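Local structure of putative endo-1,4-beta-xylanase (5MSX) at residues Ala35-Gln40 with Cys48-Asp53; Ala93-Ile98 with Tyr105-Ile110; Gly219-Gln224 with Pro341-Thr346; Ser392-Val397 with Trp454-Tyr459; His403-Glu408 with His431-Asn436. The protein probably hydrolyses arabinofuranosidic linkages in plant pectin as a calcium-binding family 43 glycoside hydrolase, with an F5/8 type C domain beside its catalytic domain. All coordinates share one frame; numbering follows the deposited sequence.

Contact 1 (Ala35-Gln40 with Cys48-Asp53). With EDO (1,2-ethanediol), chain U.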
# COMPACT_ATOMS: atom_id res chain seq x y z
N ALA C 35 30.64 2.95 5.46
CA ALA C 35 30.24 2.48 6.76
C ALA C 35 28.71 2.32 6.82
O ALA C 35 27.98 2.78 5.94
CB ALA C 35 30.69 3.47 7.81
N ASP C 36 28.25 1.68 7.89
CA ASP C 36 26.84 1.61 8.21
C ASP C 36 26.06 0.93 7.06
O ASP C 36 24.95 1.35 6.71
CB ASP C 36 26.23 3.01 8.49
CG ASP C 36 27.11 3.92 9.39
OD1 ASP C 36 27.73 3.44 10.36
OD2 ASP C 36 27.10 5.14 9.13
N ALA C 37 26.64 -0.12 6.49
CA ALA C 37 26.17 -0.68 5.22
C ALA C 37 24.90 -1.50 5.37
O ALA C 37 24.70 -2.20 6.37
CB ALA C 37 27.26 -1.52 4.59
N SER C 38 24.04 -1.39 4.35
CA SER C 38 22.83 -2.17 4.22
C SER C 38 22.96 -2.88 2.92
O SER C 38 22.97 -2.24 1.89
CB SER C 38 21.59 -1.27 4.22
OG SER C 38 21.40 -0.70 5.50
N ILE C 39 23.15 -4.20 2.98
CA ILE C 39 23.43 -4.99 1.81
C ILE C 39 22.29 -6.00 1.63
O ILE C 39 21.78 -6.57 2.59
CB ILE C 39 24.78 -5.68 1.95
CG1 ILE C 39 25.92 -4.63 2.01
CG2 ILE C 39 24.99 -6.67 0.80
CD1 ILE C 39 27.19 -5.17 2.65
N GLN C 40 21.88 -6.19 0.38
CA GLN C 40 20.71 -7.03 0.08
C GLN C 40 20.74 -7.50 -1.36
O GLN C 40 21.32 -6.84 -2.21
CB GLN C 40 19.40 -6.25 0.39
CG GLN C 40 19.23 -5.01 -0.46
CD GLN C 40 18.07 -4.12 -0.07
OE1 GLN C 40 18.27 -2.92 0.15
NE2 GLN C 40 16.86 -4.68 -0.00
N CYS C 48 24.39 -2.39 -2.21
CA CYS C 48 24.97 -1.87 -0.99
C CYS C 48 24.69 -0.38 -0.87
O CYS C 48 25.25 0.44 -1.61
CB CYS C 48 26.47 -2.16 -0.93
SG CYS C 48 27.30 -1.54 0.59
N TYR C 49 23.79 -0.04 0.06
CA TYR C 49 23.51 1.30 0.46
C TYR C 49 24.28 1.58 1.76
O TYR C 49 24.12 0.87 2.75
CB TYR C 49 22.02 1.43 0.76
CG TYR C 49 21.07 1.13 -0.39
CD1 TYR C 49 20.74 2.13 -1.33
CD2 TYR C 49 20.47 -0.11 -0.53
CE1 TYR C 49 19.85 1.87 -2.37
CE2 TYR C 49 19.58 -0.37 -1.57
CZ TYR C 49 19.26 0.63 -2.48
OH TYR C 49 18.38 0.37 -3.51
N ALA C 50 25.06 2.64 1.79
CA ALA C 50 25.94 2.90 2.92
C ALA C 50 26.17 4.39 3.11
O ALA C 50 25.80 5.19 2.24
CB ALA C 50 27.27 2.16 2.72
N THR C 51 26.72 4.74 4.27
CA THR C 51 27.33 6.05 4.47
C THR C 51 28.64 6.09 3.67
O THR C 51 29.49 5.19 3.80
CB THR C 51 27.67 6.27 5.95
OG1 THR C 51 26.52 6.05 6.77
CG2 THR C 51 28.28 7.67 6.20
N THR C 52 28.83 7.13 2.86
CA THR C 52 30.09 7.33 2.20
C THR C 52 31.01 8.19 3.11
O THR C 52 30.65 9.28 3.54
CB THR C 52 29.89 7.92 0.79
OG1 THR C 52 29.12 7.01 -0.02
CG2 THR C 52 31.27 8.20 0.14
N ASP C 53 32.19 7.65 3.41
CA ASP C 53 33.18 8.21 4.37
C ASP C 53 34.29 8.87 3.50
O ASP C 53 34.15 8.97 2.30
CB ASP C 53 33.78 7.03 5.20
CG ASP C 53 33.30 6.95 6.66
OD1 ASP C 53 32.22 7.50 7.04
OD2 ASP C 53 34.04 6.29 7.46
C1 EDO U . 27.85 8.30 12.23
O1 EDO U . 27.65 7.12 13.02
C2 EDO U . 27.85 7.96 10.76
O2 EDO U . 28.42 6.67 10.59
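Four backbone hydrogen bonds pair Ala35 with Thr51 and Ser38 with Tyr49. In the second pair Ser38 N meets Tyr49 O at 2.8 Å. Antiparallel course follows from the 171° between the axes of 37-40 and 48-52, and the register slips by one residue between the pairs: a beta bulge. Beyond the corner at Asp36, the Ser38-Tyr49 pair belongs to the hairpin 37-42/45-52, part of a blade in the five-bladed beta-propeller of family 43. The bulge coincides with Asp36, the predicted proton acceptor, whose phi is 59°. Among side-chain bonds, Thr51 OG1 donates to Asp36 OD2 at 2.6 Å, on the anti side of the carboxylate; Thr51 OG1 also accepts from Ala93. A 1,2-ethanediol, also held by Arg286, reaches the same OD2. Apolar contact lies on the face of Ile39 and Cys48: Cys48 SG, anti to its own backbone N (chi1 180°), sits 3.7 Å from Ile39 CG1, with Ala37 CB beside it at 4.0 Å. At the ring edge of Tyr49, CE2 is 3.3 Å from Gln40 OE1, which accepts from Ala97 N.

Contact 2 (Ala93-Ile98 with Tyr105-Ile110)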
# COMPACT_ATOMS: atom_id res chain seq x y z
N ALA C 93 23.68 6.22 7.03
CA ALA C 93 23.07 5.02 7.58
C ALA C 93 21.67 4.70 6.98
O ALA C 93 20.70 4.54 7.69
CB ALA C 93 23.05 5.13 9.09
N PRO C 94 21.59 4.62 5.66
CA PRO C 94 20.33 4.21 5.05
C PRO C 94 19.99 2.77 5.41
O PRO C 94 20.89 1.89 5.52
CB PRO C 94 20.62 4.27 3.55
CG PRO C 94 22.09 4.05 3.45
CD PRO C 94 22.70 4.62 4.70
N SER C 95 18.69 2.54 5.53
CA SER C 95 18.15 1.20 5.70
C SER C 95 18.35 0.42 4.43
O SER C 95 18.87 0.93 3.44
CB SER C 95 16.66 1.29 6.03
OG SER C 95 15.95 1.82 4.92
N LYS C 96 17.95 -0.85 4.45
CA LYS C 96 17.67 -1.58 3.22
C LYS C 96 16.51 -0.94 2.44
O LYS C 96 15.71 -0.19 3.01
CB LYS C 96 17.36 -3.03 3.52
CG LYS C 96 18.63 -3.77 3.86
CD LYS C 96 18.41 -5.20 4.23
CE LYS C 96 19.57 -5.61 5.13
NZ LYS C 96 19.51 -7.05 5.28
N ALA C 97 16.51 -1.16 1.13
CA ALA C 97 15.41 -0.73 0.27
C ALA C 97 14.28 -1.74 0.49
O ALA C 97 14.50 -2.91 0.28
CB ALA C 97 15.85 -0.71 -1.19
N ILE C 98 13.13 -1.30 0.96
CA ILE C 98 12.02 -2.22 1.35
C ILE C 98 10.92 -2.20 0.27
O ILE C 98 10.41 -1.14 -0.08
CB ILE C 98 11.42 -1.78 2.70
CG1 ILE C 98 12.54 -1.55 3.74
CG2 ILE C 98 10.42 -2.81 3.22
CD1 ILE C 98 13.37 -2.80 4.04
N TYR C 105 10.93 1.60 -0.60
CA TYR C 105 11.10 2.62 0.43
C TYR C 105 12.50 2.49 1.09
O TYR C 105 13.02 1.40 1.25
CB TYR C 105 10.03 2.46 1.50
CG TYR C 105 8.62 2.66 1.02
CD1 TYR C 105 7.89 1.61 0.42
CD2 TYR C 105 7.98 3.89 1.19
CE1 TYR C 105 6.59 1.79 -0.01
CE2 TYR C 105 6.66 4.08 0.75
CZ TYR C 105 5.98 3.04 0.16
OH TYR C 105 4.71 3.23 -0.26
N ILE C 106 13.09 3.63 1.45
CA ILE C 106 14.36 3.65 2.15
C ILE C 106 14.29 4.73 3.21
O ILE C 106 13.56 5.72 3.06
CB ILE C 106 15.52 3.81 1.14
CG1 ILE C 106 16.84 3.32 1.75
CG2 ILE C 106 15.59 5.25 0.61
CD1 ILE C 106 17.88 3.00 0.70
N TYR C 107 14.99 4.51 4.33
CA TYR C 107 14.87 5.36 5.50
C TYR C 107 16.26 5.84 6.01
O TYR C 107 16.77 5.35 7.02
CB TYR C 107 14.10 4.63 6.58
CG TYR C 107 12.75 4.09 6.12
CD1 TYR C 107 12.68 2.92 5.37
CD2 TYR C 107 11.56 4.75 6.41
CE1 TYR C 107 11.46 2.41 4.94
CE2 TYR C 107 10.33 4.25 5.99
CZ TYR C 107 10.30 3.07 5.26
OH TYR C 107 9.13 2.53 4.81
N PRO C 108 16.85 6.82 5.31
CA PRO C 108 18.18 7.31 5.70
C PRO C 108 18.15 8.39 6.77
O PRO C 108 17.07 8.89 7.13
CB PRO C 108 18.76 7.80 4.39
CG PRO C 108 17.56 8.30 3.65
CD PRO C 108 16.46 7.34 3.99
N THR C 109 19.32 8.69 7.32
CA THR C 109 19.46 9.75 8.32
C THR C 109 20.12 10.95 7.66
O THR C 109 21.29 10.90 7.30
CB THR C 109 20.22 9.24 9.53
OG1 THR C 109 19.47 8.17 10.10
CG2 THR C 109 20.42 10.33 10.60
N ILE C 110 19.32 12.00 7.44
CA ILE C 110 19.75 13.13 6.60
C ILE C 110 19.87 14.36 7.49
O ILE C 110 18.92 14.73 8.19
CB ILE C 110 18.82 13.33 5.39
CG1 ILE C 110 18.64 12.00 4.64
CG2 ILE C 110 19.39 14.38 4.43
CD1 ILE C 110 17.94 12.07 3.28
O HOH W 1 18.67 5.90 9.05
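Tyr105 forms a two-way backbone pair with Ile98: Ile98 N reaches Tyr105 O at 2.7 Å in a nearly straight bond (171°), and Tyr105 N returns one to Ile98 O. The same Tyr105 O takes a CA-H contact from Ala97. The phenol ring leads off beyond the pair, its hydroxyl bonded to Asn101, while Ile98 O lies at the ring edge, in plane. Ile98-Tyr105 is the one beta bridge between the segments, the end of the hairpin 98-100/103-106 in a propeller blade of the family 43 domain. Ile106 then lays CG1 and CD1 against Ser95 O, CG1 at 3.6 Å, and CD1 continues to Pro94 CB. CG1 is anti to the backbone N (chi1 -158°), a setting that carries the branch to that carbonyl.

At Tyr107 a side chain replaces a carbonyl as acceptor: Tyr107 N donates to Ser95 OG at 2.9 Å, and that hydroxyl in turn donates a hydrogen bond to Lys96 O (2.8 Å from Ser95 OG). Ser95 OG also lies in the plane of the Tyr107 ring, 3.5 Å from CD1 at its edge. Pro108 packs CB against Pro94 CB at 4.1 Å. At Thr109 a water closes the contact, accepting from Thr109 OG1 at 2.6 Å and donating to Ala93 O and Tyr107 O; OG1 also bonds to the backbone N of Asp154, the predicted pKa-modulating residue.

Contact 3 (Gly219-Gln224 with Pro341-Thr346)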
# COMPACT_ATOMS: atom_id res chain seq x y z
N GLY C 219 31.96 2.44 20.71
CA GLY C 219 32.22 3.24 19.52
C GLY C 219 33.73 3.18 19.22
O GLY C 219 34.50 2.71 20.06
N ASP C 220 34.12 3.62 18.04
CA ASP C 220 35.54 3.61 17.60
C ASP C 220 36.07 2.19 17.71
O ASP C 220 35.34 1.26 17.35
CB ASP C 220 36.37 4.66 18.39
CG ASP C 220 35.77 6.06 18.30
OD1 ASP C 220 35.47 6.52 17.18
OD2 ASP C 220 35.55 6.69 19.35
N GLU C 221 37.29 1.99 18.26
CA GLU C 221 37.87 0.66 18.38
C GLU C 221 37.08 -0.20 19.33
O GLU C 221 37.17 -1.42 19.23
CB GLU C 221 39.33 0.67 18.90
CG GLU C 221 40.30 1.51 18.09
CD GLU C 221 40.51 2.90 18.67
OE1 GLU C 221 39.49 3.58 19.01
OE2 GLU C 221 41.68 3.35 18.77
N LYS C 222 36.32 0.41 20.26
CA LYS C 222 35.50 -0.40 21.21
C LYS C 222 34.12 -0.83 20.70
O LYS C 222 33.39 -1.45 21.42
CB LYS C 222 35.36 0.28 22.56
CG LYS C 222 36.67 0.63 23.25
CD LYS C 222 37.40 -0.60 23.79
CE LYS C 222 38.83 -0.26 24.20
NZ LYS C 222 39.51 -1.42 24.86
N TYR C 223 33.77 -0.52 19.45
CA TYR C 223 32.51 -0.97 18.84
C TYR C 223 32.37 -2.50 18.97
O TYR C 223 33.34 -3.24 18.72
CB TYR C 223 32.50 -0.61 17.37
CG TYR C 223 31.47 0.37 16.87
CD1 TYR C 223 30.15 0.36 17.36
CD2 TYR C 223 31.76 1.22 15.80
CE1 TYR C 223 29.18 1.21 16.84
CE2 TYR C 223 30.77 2.06 15.26
CZ TYR C 223 29.49 2.04 15.79
OH TYR C 223 28.50 2.83 15.29
N GLN C 224 31.21 -2.95 19.45
CA GLN C 224 30.83 -4.36 19.47
C GLN C 224 29.35 -4.48 19.06
O GLN C 224 28.56 -3.51 19.18
CB GLN C 224 30.98 -4.95 20.86
CG GLN C 224 32.37 -4.83 21.45
CD GLN C 224 32.41 -5.29 22.91
OE1 GLN C 224 31.77 -4.73 23.75
NE2 GLN C 224 33.15 -6.33 23.19
N PRO C 341 45.36 6.29 17.29
CA PRO C 341 44.20 5.62 17.89
C PRO C 341 43.20 6.62 18.47
O PRO C 341 43.49 7.82 18.49
CB PRO C 341 44.80 4.77 19.01
CG PRO C 341 46.15 5.34 19.28
CD PRO C 341 46.60 6.06 18.04
N MET C 342 42.06 6.12 18.93
CA MET C 342 41.01 6.96 19.50
C MET C 342 40.69 6.53 20.93
O MET C 342 40.91 7.28 21.85
CB MET C 342 39.78 6.97 18.60
CG MET C 342 38.87 8.17 18.83
SD MET C 342 39.32 9.63 17.86
CE MET C 342 38.68 9.14 16.27
N LYS C 343 40.20 5.31 21.11
CA LYS C 343 39.88 4.75 22.41
C LYS C 343 40.74 3.55 22.84
O LYS C 343 40.67 3.13 24.00
CB LYS C 343 38.42 4.31 22.40
CG LYS C 343 37.46 5.48 22.24
CD LYS C 343 36.02 4.99 22.37
CE LYS C 343 35.05 6.11 22.69
NZ LYS C 343 33.65 5.59 22.70
N ASP C 344 41.55 3.01 21.93
CA ASP C 344 42.36 1.81 22.21
C ASP C 344 43.81 2.18 21.95
O ASP C 344 44.25 2.16 20.79
CB ASP C 344 41.95 0.66 21.30
CG ASP C 344 42.62 -0.65 21.65
OD1 ASP C 344 43.69 -0.68 22.37
OD2 ASP C 344 42.05 -1.67 21.19
N PRO C 345 44.57 2.47 23.02
CA PRO C 345 45.96 2.88 22.77
C PRO C 345 46.85 1.81 22.10
O PRO C 345 47.94 2.16 21.64
CB PRO C 345 46.49 3.30 24.16
CG PRO C 345 45.37 3.11 25.13
CD PRO C 345 44.27 2.35 24.47
N THR C 346 46.40 0.55 22.04
CA THR C 346 47.11 -0.51 21.32
C THR C 346 46.83 -0.59 19.82
O THR C 346 47.45 -1.39 19.13
CB THR C 346 46.87 -1.92 21.93
OG1 THR C 346 45.55 -2.40 21.59
CG2 THR C 346 47.04 -1.90 23.44
O HOH W 2 39.56 -2.28 20.78
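An interface between the catalytic family 43 part and the F5/8 type C part of the chain centres on one carboxylate, Glu221, which accepts from three successive backbone N-H groups of a loop. Met342 N meets OE2 of Glu221 at 2.8 Å and Lys343 N meets OE1 of Glu221 at 2.8 Å, both on syn sides and nearly straight (178° and 169°). Asp344 N comes to OE2 of Glu221 at 3.2 Å from above the carboxylate plane, so two bonds grip that oxygen. The Glu221 side chain bends at chi2 (97°), which turns the carboxylate toward the loop; CB of Glu221 lies 3.6 Å from Asp344 CB. With a glutamine here, one carboxylate oxygen would become an N-H2 group, and at least one loop N-H would probably lose its acceptor. Lys343 runs extended across Asp220, its CE 3.4 Å from Asp220 OD2. A water joins Glu221 O to Asp344 OD2. The contact joins the loop between strands 210-217 and 224-230 to that between 337-339 and 349-351, with Arg282 and Tyr251 binding the latter.

Contact 4 (Ser392-Val397 with Trp454-Tyr459). With CA (calcium ion), chain T; EDO (1,2-ethanediol), chain B.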
# COMPACT_ATOMS: atom_id res chain seq x y z
N SER C 392 40.29 -1.32 -19.70
CA SER C 392 40.79 -0.90 -18.41
C SER C 392 39.61 -0.49 -17.53
O SER C 392 38.64 0.11 -17.99
CB SER C 392 41.77 0.27 -18.59
OG SER C 392 41.58 1.32 -17.66
N GLU C 393 39.71 -0.84 -16.25
CA GLU C 393 38.71 -0.46 -15.26
C GLU C 393 39.43 0.12 -14.05
O GLU C 393 40.24 -0.58 -13.41
CB GLU C 393 37.84 -1.67 -14.89
CG GLU C 393 37.26 -2.35 -16.13
CD GLU C 393 36.07 -3.25 -15.85
OE1 GLU C 393 35.93 -3.78 -14.72
OE2 GLU C 393 35.28 -3.46 -16.80
N ILE C 394 39.15 1.38 -13.76
CA ILE C 394 39.83 2.12 -12.72
C ILE C 394 38.89 2.49 -11.58
O ILE C 394 37.91 3.21 -11.76
CB ILE C 394 40.43 3.44 -13.25
CG1 ILE C 394 41.36 3.18 -14.44
CG2 ILE C 394 41.19 4.15 -12.13
CD1 ILE C 394 41.71 4.45 -15.19
N TYR C 395 39.27 2.05 -10.39
CA TYR C 395 38.56 2.41 -9.18
C TYR C 395 39.38 3.46 -8.46
O TYR C 395 40.32 3.12 -7.74
CB TYR C 395 38.41 1.17 -8.31
CG TYR C 395 37.51 0.11 -8.88
CD1 TYR C 395 37.99 -0.88 -9.73
CD2 TYR C 395 36.15 0.09 -8.55
CE1 TYR C 395 37.13 -1.86 -10.24
CE2 TYR C 395 35.30 -0.88 -9.04
CZ TYR C 395 35.79 -1.85 -9.88
OH TYR C 395 34.92 -2.78 -10.34
N PHE C 396 39.04 4.73 -8.65
CA PHE C 396 39.75 5.82 -7.98
C PHE C 396 39.35 5.96 -6.52
O PHE C 396 38.25 5.54 -6.10
CB PHE C 396 39.55 7.19 -8.67
CG PHE C 396 40.11 7.28 -10.08
CD1 PHE C 396 41.47 7.54 -10.30
CD2 PHE C 396 39.27 7.12 -11.20
CE1 PHE C 396 41.98 7.62 -11.61
CE2 PHE C 396 39.78 7.22 -12.51
CZ PHE C 396 41.13 7.46 -12.70
N VAL C 397 40.22 6.62 -5.78
CA VAL C 397 39.97 7.01 -4.40
C VAL C 397 39.03 8.23 -4.36
O VAL C 397 39.16 9.15 -5.18
CB VAL C 397 41.31 7.32 -3.67
CG1 VAL C 397 41.05 7.93 -2.31
CG2 VAL C 397 42.14 6.06 -3.55
N TRP C 454 42.44 2.73 -5.64
CA TRP C 454 42.24 1.45 -4.93
C TRP C 454 42.56 0.22 -5.78
O TRP C 454 43.28 -0.69 -5.35
CB TRP C 454 40.78 1.32 -4.46
CG TRP C 454 40.30 2.32 -3.47
CD1 TRP C 454 39.46 3.36 -3.72
CD2 TRP C 454 40.60 2.37 -2.07
NE1 TRP C 454 39.21 4.06 -2.56
CE2 TRP C 454 39.92 3.49 -1.53
CE3 TRP C 454 41.41 1.59 -1.22
CZ2 TRP C 454 40.01 3.85 -0.18
CZ3 TRP C 454 41.51 1.94 0.10
CH2 TRP C 454 40.79 3.05 0.63
N GLU C 455 41.99 0.17 -6.99
CA GLU C 455 42.15 -0.99 -7.89
C GLU C 455 42.12 -0.56 -9.34
O GLU C 455 41.31 0.29 -9.72
CB GLU C 455 41.08 -2.08 -7.66
CG GLU C 455 41.37 -3.05 -6.52
CD GLU C 455 42.75 -3.71 -6.65
OE1 GLU C 455 43.01 -4.31 -7.71
OE2 GLU C 455 43.59 -3.59 -5.72
N TRP C 456 43.00 -1.15 -10.15
CA TRP C 456 43.08 -0.85 -11.57
C TRP C 456 43.17 -2.19 -12.26
O TRP C 456 44.19 -2.88 -12.17
CB TRP C 456 44.28 0.04 -11.89
CG TRP C 456 44.48 0.44 -13.34
CD1 TRP C 456 43.58 0.35 -14.36
CD2 TRP C 456 45.67 1.01 -13.91
NE1 TRP C 456 44.14 0.80 -15.54
CE2 TRP C 456 45.42 1.22 -15.29
CE3 TRP C 456 46.93 1.34 -13.40
CZ2 TRP C 456 46.38 1.77 -16.15
CZ3 TRP C 456 47.88 1.89 -14.25
CH2 TRP C 456 47.60 2.09 -15.62
N ASN C 457 42.08 -2.57 -12.89
CA ASN C 457 41.98 -3.89 -13.53
C ASN C 457 42.06 -3.72 -15.03
O ASN C 457 41.39 -2.85 -15.61
CB ASN C 457 40.66 -4.57 -13.15
CG ASN C 457 40.55 -4.84 -11.66
OD1 ASN C 457 41.52 -5.10 -10.99
ND2 ASN C 457 39.35 -4.76 -11.16
N ILE C 458 42.91 -4.54 -15.63
CA ILE C 458 43.19 -4.51 -17.06
C ILE C 458 42.78 -5.87 -17.60
O ILE C 458 43.17 -6.90 -17.07
CB ILE C 458 44.69 -4.26 -17.30
CG1 ILE C 458 45.01 -2.81 -16.87
CG2 ILE C 458 45.06 -4.52 -18.75
CD1 ILE C 458 46.45 -2.37 -17.08
N TYR C 459 41.95 -5.86 -18.64
CA TYR C 459 41.46 -7.08 -19.26
C TYR C 459 41.85 -7.08 -20.74
O TYR C 459 41.95 -8.14 -21.33
CB TYR C 459 39.93 -7.18 -19.13
CG TYR C 459 39.38 -7.09 -17.71
CD1 TYR C 459 39.25 -8.24 -16.92
CD2 TYR C 459 38.98 -5.87 -17.17
CE1 TYR C 459 38.74 -8.17 -15.63
CE2 TYR C 459 38.47 -5.78 -15.87
CZ TYR C 459 38.35 -6.94 -15.11
OH TYR C 459 37.84 -6.84 -13.83
CA CA T . 44.50 -2.11 -3.82
C1 EDO B . 36.13 6.47 -9.21
O1 EDO B . 36.59 5.30 -9.89
C2 EDO B . 35.91 7.74 -10.05
O2 EDO B . 35.40 8.92 -9.42
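A classic beta bulge beside a calcium site marks one end of this strand pair in the F5/8 type C beta-sandwich: Trp454 and Glu455 both face Tyr395. Strands 392-396 and 455-458 run antiparallel, their axes 174° apart and 4.7 Å at closest approach. Glu393 exchanges two backbone bonds with Asn457, and Tyr395 N donates to Glu455 O at 2.8 Å; at the bulge, Tyr395 O receives only weak bonds from Trp454 N and Glu455 N. Val397 CG2 sits over the five-membered ring of Trp454, 3.8 Å from the centroid, a CH-pi contact. On the face carrying Ile394, CG1 lies 3.6 Å from Trp456 CD1, the two side chains running alongside; Trp456 NE1 also makes a weak bond to Ser392 OG. On the opposite face, Glu393 crosses Tyr459 at about a right angle, CG 3.6 Å from CE2 of Tyr459, while its OE2 pairs with Arg391. An alanine in place of Glu393 would probably leave a gap beside the Tyr459 ring and Arg391 without that charge partner. Calcium is bound by Trp454 O at 2.4 Å and Glu455 OE2 at 2.6 Å, the latter through a chain bent at chi2 (-54°). Phe357, Asp360, Ala362 and Ser365 complete the site, so the metal probably offsets carboxylate charge and ties the bulge to residues 357-365.

Contact 5 (His403-Glu408 with His431-Asn436). With EDO (1,2-ethanediol), chain B.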
# COMPACT_ATOMS: atom_id res chain seq x y z
N HIS C 403 36.10 12.13 -11.09
CA HIS C 403 37.45 12.25 -11.63
C HIS C 403 37.45 12.62 -13.11
O HIS C 403 36.57 12.20 -13.87
CB HIS C 403 38.23 10.96 -11.45
CG HIS C 403 38.67 10.72 -10.05
ND1 HIS C 403 37.80 10.35 -9.06
CD2 HIS C 403 39.88 10.83 -9.46
CE1 HIS C 403 38.45 10.23 -7.93
NE2 HIS C 403 39.72 10.52 -8.14
N ALA C 404 38.49 13.37 -13.49
CA ALA C 404 38.83 13.66 -14.89
C ALA C 404 40.21 13.10 -15.14
O ALA C 404 41.12 13.30 -14.33
CB ALA C 404 38.81 15.16 -15.14
N TYR C 405 40.39 12.39 -16.24
CA TYR C 405 41.66 11.78 -16.52
C TYR C 405 41.88 11.60 -18.01
O TYR C 405 40.98 11.83 -18.83
CB TYR C 405 41.78 10.43 -15.80
CG TYR C 405 40.83 9.40 -16.32
CD1 TYR C 405 39.48 9.44 -16.00
CD2 TYR C 405 41.28 8.37 -17.14
CE1 TYR C 405 38.59 8.50 -16.50
CE2 TYR C 405 40.41 7.42 -17.64
CZ TYR C 405 39.06 7.50 -17.32
OH TYR C 405 38.19 6.57 -17.81
N VAL C 406 43.11 11.20 -18.32
CA VAL C 406 43.55 10.86 -19.65
C VAL C 406 44.19 9.51 -19.51
O VAL C 406 44.99 9.32 -18.60
CB VAL C 406 44.62 11.86 -20.16
CG1 VAL C 406 45.05 11.53 -21.58
CG2 VAL C 406 44.12 13.30 -20.07
N ILE C 407 43.85 8.58 -20.38
CA ILE C 407 44.56 7.32 -20.47
C ILE C 407 45.33 7.31 -21.78
O ILE C 407 44.81 7.77 -22.82
CB ILE C 407 43.66 6.07 -20.34
CG1 ILE C 407 44.49 4.79 -20.45
CG2 ILE C 407 42.54 6.04 -21.38
CD1 ILE C 407 43.87 3.61 -19.73
N GLU C 408 46.55 6.80 -21.71
CA GLU C 408 47.45 6.72 -22.85
C GLU C 408 48.04 5.33 -22.86
O GLU C 408 48.09 4.67 -21.82
CB GLU C 408 48.57 7.74 -22.71
CG GLU C 408 48.12 9.19 -22.73
CD GLU C 408 49.13 10.14 -22.12
OE1 GLU C 408 49.66 9.86 -21.02
OE2 GLU C 408 49.38 11.19 -22.74
N HIS C 431 35.87 3.61 -13.62
CA HIS C 431 35.99 4.26 -14.93
C HIS C 431 36.53 3.27 -15.93
O HIS C 431 37.66 2.80 -15.78
CB HIS C 431 36.89 5.47 -14.83
CG HIS C 431 36.18 6.68 -14.37
ND1 HIS C 431 36.06 7.01 -13.04
CD2 HIS C 431 35.51 7.62 -15.06
CE1 HIS C 431 35.36 8.13 -12.94
NE2 HIS C 431 35.03 8.52 -14.15
N THR C 432 35.72 2.95 -16.94
CA THR C 432 36.02 1.89 -17.90
C THR C 432 36.36 2.51 -19.27
O THR C 432 35.66 3.38 -19.73
CB THR C 432 34.83 0.91 -18.03
OG1 THR C 432 34.64 0.22 -16.78
CG2 THR C 432 35.09 -0.16 -19.09
N ASP C 433 37.44 2.06 -19.89
CA ASP C 433 37.85 2.55 -21.22
C ASP C 433 38.18 1.35 -22.09
O ASP C 433 39.07 0.57 -21.76
CB ASP C 433 39.08 3.46 -21.14
CG ASP C 433 38.80 4.74 -20.41
OD1 ASP C 433 38.06 5.59 -20.93
OD2 ASP C 433 39.33 4.90 -19.29
N VAL C 434 37.43 1.20 -23.18
CA VAL C 434 37.66 0.13 -24.15
C VAL C 434 38.80 0.59 -25.05
O VAL C 434 38.78 1.71 -25.54
CB VAL C 434 36.39 -0.15 -24.98
CG1 VAL C 434 36.68 -1.10 -26.13
CG2 VAL C 434 35.29 -0.71 -24.07
N LEU C 435 39.81 -0.26 -25.25
CA LEU C 435 40.93 0.05 -26.13
C LEU C 435 40.85 -0.84 -27.37
O LEU C 435 40.60 -0.36 -28.48
CB LEU C 435 42.27 -0.16 -25.40
N ASN C 436 41.02 -2.15 -27.14
CA ASN C 436 41.13 -3.18 -28.19
C ASN C 436 42.29 -2.91 -29.14
O ASN C 436 42.15 -3.04 -30.35
CB ASN C 436 39.79 -3.37 -28.92
CG ASN C 436 38.79 -4.15 -28.09
OD1 ASN C 436 39.07 -5.28 -27.65
ND2 ASN C 436 37.62 -3.57 -27.88
C1 EDO B . 36.13 6.47 -9.21
O1 EDO B . 36.59 5.30 -9.89
C2 EDO B . 35.91 7.74 -10.05
O2 EDO B . 35.40 8.92 -9.42
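Strands 403-408 and 431-436 run in broadly the same direction, 27° apart, but their axes stay 9.9 Å from each other at closest, too far for backbone pairing; the nearest CA atoms, of Ile407 and Asp433, are 8.3 Å apart. Side chains therefore bridge the gap. Tyr405 spans most of it: CG lies between the backbone N and the carbonyl carbon (chi1 67°), a setting that aims the ring at the other strand. There Tyr405 OH donates to Asp433 OD2 at 2.5 Å, meeting it on the syn side. Asp433 approaches from the opposite direction, and its OD1 has a second partner in His422 NE2, so both carboxylate oxygens are engaged. Tyr405 also turns an edge to the face of His431 in an offset edge-to-face pair, centroids 5.3 Å apart and planes at 77°; CE1 of Tyr405 is 3.5 Å from CD2 of His431. The bond fixes where the hydroxyl end sits, while His431 at an edge and the stacked ring of His422 probably limit how the ring can turn. Ile407 adds an apolar flank, CG2 being 4.0 Å from Asp433 OD2. At the start of its strand, His403 bonds through NE2 to Val450 O. Such interlocking of side chains between two strands not paired with each other, within an all-antiparallel framework, fits the interior of the F5/8 type C beta-sandwich.

Contacts 1, 2, 4 and 5 are buried, whereas contact 3 is partly exposed and joins the catalytic part to the F5/8 type C part. Contacts 1 and 2 touch inside the catalytic domain, through Ser38 OG to Pro94 O and Gln40 OE1 to Ala97 N, and both border the predicted active site. Contacts 4 and 5, centres 10 Å apart, share a sheet: Ile394 O meets His431 N. Their chemistry follows their place: backbone ladders with a bulge in 1 and 4, at a predicted catalytic aspartate in 1 and at calcium in 4, a single bridge extended by serine and water in 2, loop N-H groups gathered on a carboxylate in 3, and side chains alone in 5.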